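Local coordinates for uncharacterized protein, cytosolic disulfide reductase DsbM (Pseudomonas aeruginosa PAO1, PDB 5HFI), which probably works as a thiol-disulfide oxidoreductase of the DsbA-like thioredoxin family, reducing disulfides in the cytosol, and is captured here joined to glutathione, at residues L7-C17 and G179-R187; R39-T47 and A91-T99. All blocks are in the same frame, centred on the assembly; numbering follows the deposited sequence.

Contact 1: L7-C17 and G179-R187. With GSH (glutathione), chain B.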
loop_
_atom_site.group_PDB
_atom_site.type_symbol
_atom_site.label_atom_id
_atom_site.label_comp_id
_atom_site.label_asym_id
_atom_site.label_seq_id
_atom_site.Cartn_x
_atom_site.Cartn_y
_atom_site.Cartn_z
ATOM N N LEU A 7 -13.705 -14.479 -9.225
ATOM C CA LEU A 7 -13.718 -13.023 -9.160
ATOM C C LEU A 7 -12.525 -12.513 -8.358
ATOM O O LEU A 7 -12.340 -12.889 -7.201
ATOM C CB LEU A 7 -15.028 -12.524 -8.548
ATOM C CG LEU A 7 -15.285 -11.023 -8.689
ATOM C CD1 LEU A 7 -15.318 -10.649 -10.148
ATOM C CD2 LEU A 7 -16.587 -10.630 -8.026
ATOM N N THR A 8 -11.718 -11.656 -8.982
ATOM C CA THR A 8 -10.463 -11.196 -8.405
ATOM C C THR A 8 -10.414 -9.675 -8.409
ATOM O O THR A 8 -10.676 -9.042 -9.437
ATOM C CB THR A 8 -9.265 -11.760 -9.178
ATOM O OG1 THR A 8 -9.252 -13.189 -9.069
ATOM C CG2 THR A 8 -7.971 -11.203 -8.627
ATOM N N LEU A 9 -10.076 -9.096 -7.261
ATOM C CA LEU A 9 -9.902 -7.657 -7.128
ATOM C C LEU A 9 -8.413 -7.339 -7.162
ATOM O O LEU A 9 -7.667 -7.745 -6.265
ATOM C CB LEU A 9 -10.526 -7.141 -5.832
ATOM C CG LEU A 9 -10.353 -5.639 -5.595
ATOM C CD1 LEU A 9 -11.169 -4.840 -6.604
ATOM C CD2 LEU A 9 -10.733 -5.262 -4.173
ATOM N N HIS A 10 -7.987 -6.623 -8.196
ATOM C CA HIS A 10 -6.600 -6.206 -8.318
ATOM C C HIS A 10 -6.441 -4.815 -7.723
ATOM O O HIS A 10 -7.231 -3.913 -8.023
ATOM C CB HIS A 10 -6.160 -6.216 -9.782
ATOM C CG HIS A 10 -6.235 -7.568 -10.425
ATOM N ND1 HIS A 10 -5.165 -8.437 -10.455
ATOM C CD2 HIS A 10 -7.246 -8.197 -11.070
ATOM C CE1 HIS A 10 -5.515 -9.545 -11.082
ATOM N NE2 HIS A 10 -6.772 -9.425 -11.468
ATOM N N TYR A 11 -5.429 -4.646 -6.875
ATOM C CA TYR A 11 -5.169 -3.380 -6.196
ATOM C C TYR A 11 -3.779 -2.896 -6.587
ATOM O O TYR A 11 -2.773 -3.494 -6.191
ATOM C CB TYR A 11 -5.294 -3.536 -4.679
ATOM C CG TYR A 11 -5.003 -2.273 -3.891
ATOM C CD1 TYR A 11 -4.362 -2.335 -2.661
ATOM C CD2 TYR A 11 -5.369 -1.022 -4.375
ATOM C CE1 TYR A 11 -4.095 -1.190 -1.931
ATOM C CE2 TYR A 11 -5.103 0.131 -3.650
ATOM C CZ TYR A 11 -4.464 0.037 -2.430
ATOM O OH TYR A 11 -4.194 1.172 -1.702
ATOM N N LEU A 12 -3.729 -1.823 -7.373
ATOM C CA LEU A 12 -2.482 -1.147 -7.710
ATOM C C LEU A 12 -2.229 -0.054 -6.679
ATOM O O LEU A 12 -3.032 0.877 -6.545
ATOM C CB LEU A 12 -2.549 -0.559 -9.118
ATOM C CG LEU A 12 -2.366 -1.533 -10.282
ATOM C CD1 LEU A 12 -3.063 -1.012 -11.528
ATOM C CD2 LEU A 12 -0.882 -1.747 -10.548
ATOM N N TYR A 13 -1.111 -0.158 -5.965
ATOM C CA TYR A 13 -0.844 0.686 -4.812
ATOM C C TYR A 13 0.606 1.148 -4.836
ATOM O O TYR A 13 1.431 0.659 -5.613
ATOM C CB TYR A 13 -1.108 -0.066 -3.502
ATOM C CG TYR A 13 -0.039 -1.100 -3.222
ATOM C CD1 TYR A 13 1.037 -0.810 -2.389
ATOM C CD2 TYR A 13 -0.087 -2.356 -3.813
ATOM C CE1 TYR A 13 2.025 -1.736 -2.148
ATOM C CE2 TYR A 13 0.896 -3.295 -3.572
ATOM C CZ TYR A 13 1.952 -2.977 -2.738
ATOM O OH TYR A 13 2.936 -3.902 -2.495
ATOM N N ASP A 14 0.911 2.091 -3.942
ATOM C CA ASP A 14 2.285 2.369 -3.573
ATOM C C ASP A 14 2.299 2.712 -2.092
ATOM O O ASP A 14 1.455 3.508 -1.640
ATOM C CB ASP A 14 2.911 3.508 -4.366
ATOM C CG ASP A 14 4.389 3.637 -4.107
ATOM O OD1 ASP A 14 4.768 4.387 -3.180
ATOM O OD2 ASP A 14 5.165 2.950 -4.806
ATOM N N PRO A 15 3.225 2.149 -1.319
ATOM C CA PRO A 15 3.211 2.386 0.133
ATOM C C PRO A 15 3.390 3.843 0.533
ATOM O O PRO A 15 2.963 4.219 1.630
ATOM C CB PRO A 15 4.369 1.519 0.654
ATOM C CG PRO A 15 4.697 0.575 -0.455
ATOM C CD PRO A 15 4.330 1.266 -1.727
ATOM N N LEU A 16 3.990 4.679 -0.315
ATOM C CA LEU A 16 4.209 6.082 0.013
ATOM C C LEU A 16 3.180 7.007 -0.627
ATOM O O LEU A 16 3.361 8.230 -0.609
ATOM C CB LEU A 16 5.622 6.504 -0.391
ATOM C CG LEU A 16 6.715 5.865 0.475
ATOM C CD1 LEU A 16 8.066 5.922 -0.206
ATOM C CD2 LEU A 16 6.787 6.537 1.828
ATOM N N CYS A 17 2.113 6.450 -1.193
ATOM C CA CYS A 17 1.033 7.238 -1.769
ATOM C C CYS A 17 0.002 7.526 -0.684
ATOM O O CYS A 17 -0.585 6.597 -0.118
ATOM C CB CYS A 17 0.393 6.497 -2.941
ATOM S SG CYS A 17 -1.094 7.289 -3.578
ATOM N N GLY A 179 -2.447 6.493 -11.981
ATOM C CA GLY A 179 -1.750 6.375 -10.716
ATOM C C GLY A 179 -2.438 5.509 -9.682
ATOM O O GLY A 179 -3.179 4.579 -10.017
ATOM N N PHE A 180 -2.190 5.820 -8.415
ATOM C CA PHE A 180 -2.680 5.021 -7.298
ATOM C C PHE A 180 -3.534 5.879 -6.371
ATOM O O PHE A 180 -3.287 7.075 -6.242
ATOM C CB PHE A 180 -1.510 4.425 -6.519
ATOM C CG PHE A 180 -0.306 4.140 -7.360
ATOM C CD1 PHE A 180 0.728 5.056 -7.438
ATOM C CD2 PHE A 180 -0.204 2.959 -8.071
ATOM C CE1 PHE A 180 1.835 4.804 -8.212
ATOM C CE2 PHE A 180 0.908 2.699 -8.847
ATOM C CZ PHE A 180 1.926 3.624 -8.918
ATOM N N PRO A 181 -4.527 5.274 -5.706
ATOM C CA PRO A 181 -4.956 3.874 -5.765
ATOM C C PRO A 181 -5.725 3.557 -7.040
ATOM O O PRO A 181 -6.399 4.437 -7.567
ATOM C CB PRO A 181 -5.884 3.738 -4.556
ATOM C CG PRO A 181 -6.352 5.114 -4.286
ATOM C CD PRO A 181 -5.234 6.021 -4.659
ATOM N N THR A 182 -5.627 2.320 -7.522
ATOM C CA THR A 182 -6.452 1.850 -8.630
ATOM C C THR A 182 -6.928 0.442 -8.314
ATOM O O THR A 182 -6.112 -0.440 -8.027
ATOM C CB THR A 182 -5.687 1.874 -9.958
ATOM O OG1 THR A 182 -5.348 3.226 -10.301
ATOM C CG2 THR A 182 -6.531 1.273 -11.074
ATOM N N PHE A 183 -8.242 0.239 -8.352
ATOM C CA PHE A 183 -8.856 -1.067 -8.153
ATOM C C PHE A 183 -9.472 -1.544 -9.460
ATOM O O PHE A 183 -10.152 -0.778 -10.151
ATOM C CB PHE A 183 -9.942 -1.020 -7.073
ATOM C CG PHE A 183 -9.414 -0.939 -5.669
ATOM C CD1 PHE A 183 -8.989 -2.080 -5.009
ATOM C CD2 PHE A 183 -9.372 0.272 -4.997
ATOM C CE1 PHE A 183 -8.517 -2.014 -3.709
ATOM C CE2 PHE A 183 -8.901 0.344 -3.694
ATOM C CZ PHE A 183 -8.473 -0.800 -3.052
ATOM N N ALA A 184 -9.247 -2.812 -9.790
ATOM C CA ALA A 184 -9.816 -3.397 -10.997
ATOM C C ALA A 184 -10.355 -4.780 -10.673
ATOM O O ALA A 184 -9.670 -5.581 -10.031
ATOM C CB ALA A 184 -8.782 -3.475 -12.125
ATOM N N LEU A 185 -11.578 -5.052 -11.115
ATOM C CA LEU A 185 -12.249 -6.318 -10.857
ATOM C C LEU A 185 -12.118 -7.215 -12.081
ATOM O O LEU A 185 -12.415 -6.788 -13.201
ATOM C CB LEU A 185 -13.724 -6.079 -10.522
ATOM C CG LEU A 185 -14.457 -7.076 -9.626
ATOM C CD1 LEU A 185 -13.692 -7.312 -8.334
ATOM C CD2 LEU A 185 -15.861 -6.567 -9.329
ATOM N N GLU A 186 -11.668 -8.450 -11.871
ATOM C CA GLU A 186 -11.514 -9.416 -12.951
ATOM C C GLU A 186 -12.560 -10.513 -12.817
ATOM O O GLU A 186 -12.656 -11.161 -11.771
ATOM C CB GLU A 186 -10.116 -10.036 -12.966
ATOM C CG GLU A 186 -9.924 -10.999 -14.134
ATOM C CD GLU A 186 -8.555 -11.647 -14.163
ATOM O OE1 GLU A 186 -7.941 -11.801 -13.086
ATOM O OE2 GLU A 186 -8.096 -12.011 -15.267
ATOM N N ARG A 187 -13.327 -10.723 -13.883
ATOM C CA ARG A 187 -14.357 -11.753 -13.905
ATOM C C ARG A 187 -13.973 -12.887 -14.848
ATOM O O ARG A 187 -14.036 -12.737 -16.068
ATOM C CB ARG A 187 -15.703 -11.158 -14.322
ATOM C CG ARG A 187 -16.158 -9.999 -13.458
ATOM C CD ARG A 187 -17.284 -9.211 -14.105
ATOM N NE ARG A 187 -18.121 -8.552 -13.106
ATOM C CZ ARG A 187 -17.919 -7.317 -12.659
ATOM N NH1 ARG A 187 -16.901 -6.602 -13.118
ATOM N NH2 ARG A 187 -18.734 -6.799 -11.747
HETATM N N1 GSH B . -7.291 9.178 -5.733
HETATM C CA1 GSH B . -7.041 10.605 -5.642
HETATM C C1 GSH B . -8.285 11.379 -6.072
HETATM O O11 GSH B . -8.167 12.407 -6.790
HETATM O O12 GSH B . -9.427 10.989 -5.710
HETATM C CB1 GSH B . -5.871 10.972 -6.551
HETATM C CG1 GSH B . -4.881 9.812 -6.565
HETATM C CD1 GSH B . -3.460 10.331 -6.768
HETATM O OE1 GSH B . -3.278 11.426 -7.184
HETATM N N2 GSH B . -2.333 9.476 -6.444
HETATM C CA2 GSH B . -0.978 9.955 -6.638
HETATM C C2 GSH B . -0.575 9.645 -8.080
HETATM O O2 GSH B . -0.528 8.519 -8.455
HETATM C CB2 GSH B . -0.027 9.250 -5.668
HETATM S SG2 GSH B . -0.701 9.222 -3.977
HETATM N N3 GSH B . -0.260 10.725 -8.997
HETATM C CA3 GSH B . 0.114 10.435 -10.370
HETATM C C3 GSH B . 1.450 9.698 -10.398
HETATM O O31 GSH B . 1.580 8.658 -11.096
HETATM O O32 GSH B . 2.420 10.130 -9.722
#

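Contact 2: R39-T47 and A91-T99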
loop_
_atom_site.group_PDB
_atom_site.type_symbol
_atom_site.label_atom_id
_atom_site.label_comp_id
_atom_site.label_asym_id
_atom_site.label_seq_id
_atom_site.Cartn_x
_atom_site.Cartn_y
_atom_site.Cartn_z
ATOM N N ARG A 39 -5.551 -9.338 -5.096
ATOM C CA ARG A 39 -4.150 -9.357 -5.507
ATOM C C ARG A 39 -3.562 -7.960 -5.376
ATOM O O ARG A 39 -4.171 -6.981 -5.821
ATOM C CB ARG A 39 -3.998 -9.825 -6.954
ATOM C CG ARG A 39 -4.785 -11.058 -7.311
ATOM C CD ARG A 39 -4.022 -12.334 -7.034
ATOM N NE ARG A 39 -4.717 -13.483 -7.604
ATOM C CZ ARG A 39 -4.402 -14.041 -8.767
ATOM N NH1 ARG A 39 -3.397 -13.557 -9.486
ATOM N NH2 ARG A 39 -5.091 -15.081 -9.214
ATOM N N LEU A 40 -2.369 -7.872 -4.795
ATOM C CA LEU A 40 -1.673 -6.604 -4.628
ATOM C C LEU A 40 -0.649 -6.409 -5.739
ATOM O O LEU A 40 0.086 -7.336 -6.090
ATOM C CB LEU A 40 -0.980 -6.531 -3.264
ATOM C CG LEU A 40 -1.760 -5.960 -2.072
ATOM C CD1 LEU A 40 -3.162 -6.528 -1.961
ATOM C CD2 LEU A 40 -0.998 -6.192 -0.777
ATOM N N HIS A 41 -0.606 -5.195 -6.287
ATOM C CA HIS A 41 0.343 -4.835 -7.342
ATOM C C HIS A 41 1.024 -3.527 -6.962
ATOM O O HIS A 41 0.428 -2.453 -7.096
ATOM C CB HIS A 41 -0.348 -4.696 -8.692
ATOM C CG HIS A 41 -1.191 -5.870 -9.071
ATOM N ND1 HIS A 41 -0.710 -6.919 -9.825
ATOM C CD2 HIS A 41 -2.493 -6.148 -8.825
ATOM C CE1 HIS A 41 -1.678 -7.799 -10.016
ATOM N NE2 HIS A 41 -2.767 -7.356 -9.417
ATOM N N GLY A 42 2.272 -3.613 -6.506
ATOM C CA GLY A 42 3.032 -2.415 -6.197
ATOM C C GLY A 42 3.578 -1.784 -7.465
ATOM O O GLY A 42 4.232 -2.451 -8.273
ATOM N N GLY A 43 3.313 -0.489 -7.637
ATOM C CA GLY A 43 3.678 0.205 -8.858
ATOM C C GLY A 43 5.015 0.906 -8.854
ATOM O O GLY A 43 5.482 1.330 -9.916
ATOM N N GLY A 44 5.649 1.045 -7.692
ATOM C CA GLY A 44 6.940 1.701 -7.612
ATOM C C GLY A 44 6.878 3.178 -7.935
ATOM O O GLY A 44 7.515 3.641 -8.887
ATOM N N MET A 45 6.109 3.928 -7.142
ATOM C CA MET A 45 5.925 5.350 -7.410
ATOM C C MET A 45 7.233 6.116 -7.253
ATOM O O MET A 45 7.609 6.911 -8.123
ATOM C CB MET A 45 4.849 5.917 -6.482
ATOM C CG MET A 45 4.615 7.411 -6.616
ATOM S SD MET A 45 3.246 7.968 -5.582
ATOM C CE MET A 45 4.073 8.178 -4.007
ATOM N N MET A 46 7.945 5.887 -6.153
ATOM C CA MET A 46 9.174 6.614 -5.834
ATOM C C MET A 46 10.346 5.635 -5.856
ATOM O O MET A 46 10.806 5.166 -4.813
ATOM C CB MET A 46 9.041 7.321 -4.480
ATOM C CG MET A 46 7.713 8.041 -4.305
ATOM S SD MET A 46 7.596 8.983 -2.773
ATOM C CE MET A 46 8.597 10.408 -3.179
ATOM N N THR A 47 10.832 5.338 -7.059
ATOM C CA THR A 47 11.990 4.463 -7.227
ATOM C C THR A 47 13.081 5.144 -8.050
ATOM O O THR A 47 12.807 5.736 -9.095
ATOM C CB THR A 47 11.606 3.134 -7.905
ATOM O OG1 THR A 47 11.040 3.397 -9.195
ATOM C CG2 THR A 47 10.597 2.371 -7.056
ATOM N N ALA A 91 15.939 11.362 6.116
ATOM C CA ALA A 91 15.020 10.311 5.707
ATOM C C ALA A 91 14.858 10.312 4.192
ATOM O O ALA A 91 14.946 11.357 3.542
ATOM C CB ALA A 91 13.659 10.485 6.383
ATOM N N VAL A 92 14.628 9.128 3.630
ATOM C CA VAL A 92 14.465 8.965 2.189
ATOM C C VAL A 92 13.120 8.305 1.920
ATOM O O VAL A 92 12.762 7.316 2.572
ATOM C CB VAL A 92 15.623 8.156 1.570
ATOM C CG1 VAL A 92 15.759 6.788 2.228
ATOM C CG2 VAL A 92 15.437 8.017 0.065
ATOM N N PHE A 93 12.366 8.871 0.980
ATOM C CA PHE A 93 11.106 8.279 0.538
ATOM C C PHE A 93 11.419 7.383 -0.653
ATOM O O PHE A 93 11.521 7.846 -1.791
ATOM C CB PHE A 93 10.077 9.353 0.201
ATOM C CG PHE A 93 9.356 9.898 1.403
ATOM C CD1 PHE A 93 9.935 9.846 2.661
ATOM C CD2 PHE A 93 8.089 10.445 1.279
ATOM C CE1 PHE A 93 9.273 10.342 3.767
ATOM C CE2 PHE A 93 7.422 10.943 2.382
ATOM C CZ PHE A 93 8.015 10.891 3.627
ATOM N N ASP A 94 11.588 6.093 -0.376
ATOM C CA ASP A 94 11.939 5.080 -1.362
ATOM C C ASP A 94 10.856 4.014 -1.337
ATOM O O ASP A 94 10.664 3.349 -0.315
ATOM C CB ASP A 94 13.311 4.474 -1.040
ATOM C CG ASP A 94 13.845 3.578 -2.149
ATOM O OD1 ASP A 94 15.042 3.202 -2.080
ATOM O OD2 ASP A 94 13.074 3.239 -3.077
ATOM N N SER A 95 10.151 3.847 -2.459
ATOM C CA SER A 95 9.041 2.901 -2.499
ATOM C C SER A 95 9.501 1.453 -2.604
ATOM O O SER A 95 8.700 0.542 -2.365
ATOM C CB SER A 95 8.117 3.227 -3.674
ATOM O OG SER A 95 7.475 4.477 -3.489
ATOM N N ALA A 96 10.771 1.221 -2.954
ATOM C CA ALA A 96 11.206 -0.150 -3.224
ATOM C C ALA A 96 11.294 -0.994 -1.960
ATOM O O ALA A 96 10.720 -2.099 -1.946
ATOM C CB ALA A 96 12.528 -0.140 -4.000
ATOM N N PRO A 97 11.965 -0.575 -0.887
ATOM C CA PRO A 97 12.076 -1.445 0.297
ATOM C C PRO A 97 10.721 -1.805 0.891
ATOM O O PRO A 97 10.482 -2.990 1.166
ATOM C CB PRO A 97 12.942 -0.626 1.270
ATOM C CG PRO A 97 13.752 0.257 0.370
ATOM C CD PRO A 97 12.822 0.622 -0.751
ATOM N N PRO A 98 9.800 -0.849 1.110
ATOM C CA PRO A 98 8.496 -1.263 1.656
ATOM C C PRO A 98 7.730 -2.187 0.730
ATOM O O PRO A 98 7.002 -3.064 1.208
ATOM C CB PRO A 98 7.745 0.061 1.862
ATOM C CG PRO A 98 8.493 1.069 1.121
ATOM C CD PRO A 98 9.908 0.620 1.076
ATOM N N THR A 99 7.847 -2.005 -0.588
ATOM C CA THR A 99 7.172 -2.929 -1.493
ATOM C C THR A 99 7.769 -4.328 -1.388
ATOM O O THR A 99 7.032 -5.322 -1.374
ATOM C CB THR A 99 7.236 -2.418 -2.932
ATOM O OG1 THR A 99 6.666 -1.104 -2.998
ATOM C CG2 THR A 99 6.450 -3.342 -3.857
HETATM O O HOH W 1 5.090 0.013 -5.014
#

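Contact 1: L7-C17 and G179-R187
Tyr11 and Phe183 lie ring on ring in an offset stack between antiparallel strands 8-13 and 182-186, neighbours in the central sheet of this thioredoxin fold. Their centroids are 4.4 Å apart and their planes only 8° from parallel; CD2 of Tyr11 sits over the rim of the Phe183 ring, and CB of Tyr13 lies against the other face of Tyr11. The two residues form a non-hydrogen-bonded pair whose side chains set out from the same face of the sheet by different routes: CG of Tyr11 is anti to its backbone N (chi1 178°), whereas that of Phe183 is anti to the carbonyl carbon (chi1 -75°). CB of Pro181 meets the Tyr11 ring at its edge, and CD2 of Leu9 reaches CD1 of Phe183 at 3.7 Å.

The face bearing Thr8 and Leu12 adds a polar pair. NE2 of His10 donates to OE1 of Glu186 over 3.1 Å, within the imidazole plane but from above the carboxylate, while ND1 is hydrogen-bonded to His41; the ring is thus held at both nitrogens.

At the far end, the cis peptide bond before Pro181 belongs to the cis-proline loop that faces the active-site cysteine in thioredoxin-like proteins. Glutathione binds there in strand-like fashion: its N2 donates to Phe180 O at 2.6 Å, and Phe180 N donates to its O2. The Phe180 ring has CB of Asp14 over one face, and Cys17 SG, 3.5 Å from Phe180 O, is joined to glutathione SG2 by a mixed disulfide of 2.0 Å.

Contact 2: R39-T47 and A91-T99
Met46 and Ser95 carry this contact, and they meet through two hydrogen bonds that run in opposite directions. Ser95 N donates to Met46 O at 2.8 Å and almost straight (175°), while Met46 N returns a bond of 3.1 Å to Ser95 OG. With OG beside its own backbone N (chi1 -66°), the serine holds the Met46 backbone at both its N-H and its carbonyl, just before helix 96-109. The hydroxyl is also hydrogen-bonded to OD1 of Asp14.

Beyond the bonds, CB of Met46 rests 3.4 Å from Ser95 OG. Its thioether bends at the last torsion (chi3 76°) and runs alongside Phe93, with CE 3.8 Å from CB of that residue and SD near the ring plane at its edge.

Asp94 caps the helix that follows, OD2 accepting from Ala96 N with the donor above the carboxylate plane. One turn on, Thr99 OG1 and Thr99 N reach Ser95 O from opposite faces of the carbonyl. A water accepts from Gly44 N and donates to Thr99 OG1, bridging the segments.

The contact thus ties the loop leaving edge strand 37-42 to the start of helix 96-109. Helix 159-174 touches Thr47, Ala96 and Thr99, and Leu58 of helix 56-59 packs on both Met46 and Phe93.

Both contacts involve the same sheet, in which strands 8-13 and 37-42 run side by side, and along the chain contact 2 is nested within the loop closed by contact 1. Contact 1 is mostly buried: a regular strand ladder with aromatic and aliphatic packing, ending at the glutathione site. Contact 2 is smaller and only partly buried, relying on a few hydrogen bonds, a bridging water and one methionine side chain laid along Phe93. The Asp14 carboxylate links them by bonding to both segments of contact 2, its OD2 lying 2.7 Å from Met45 N. Met45 also touches glutathione, so each contact contributes to the pocket around Cys17.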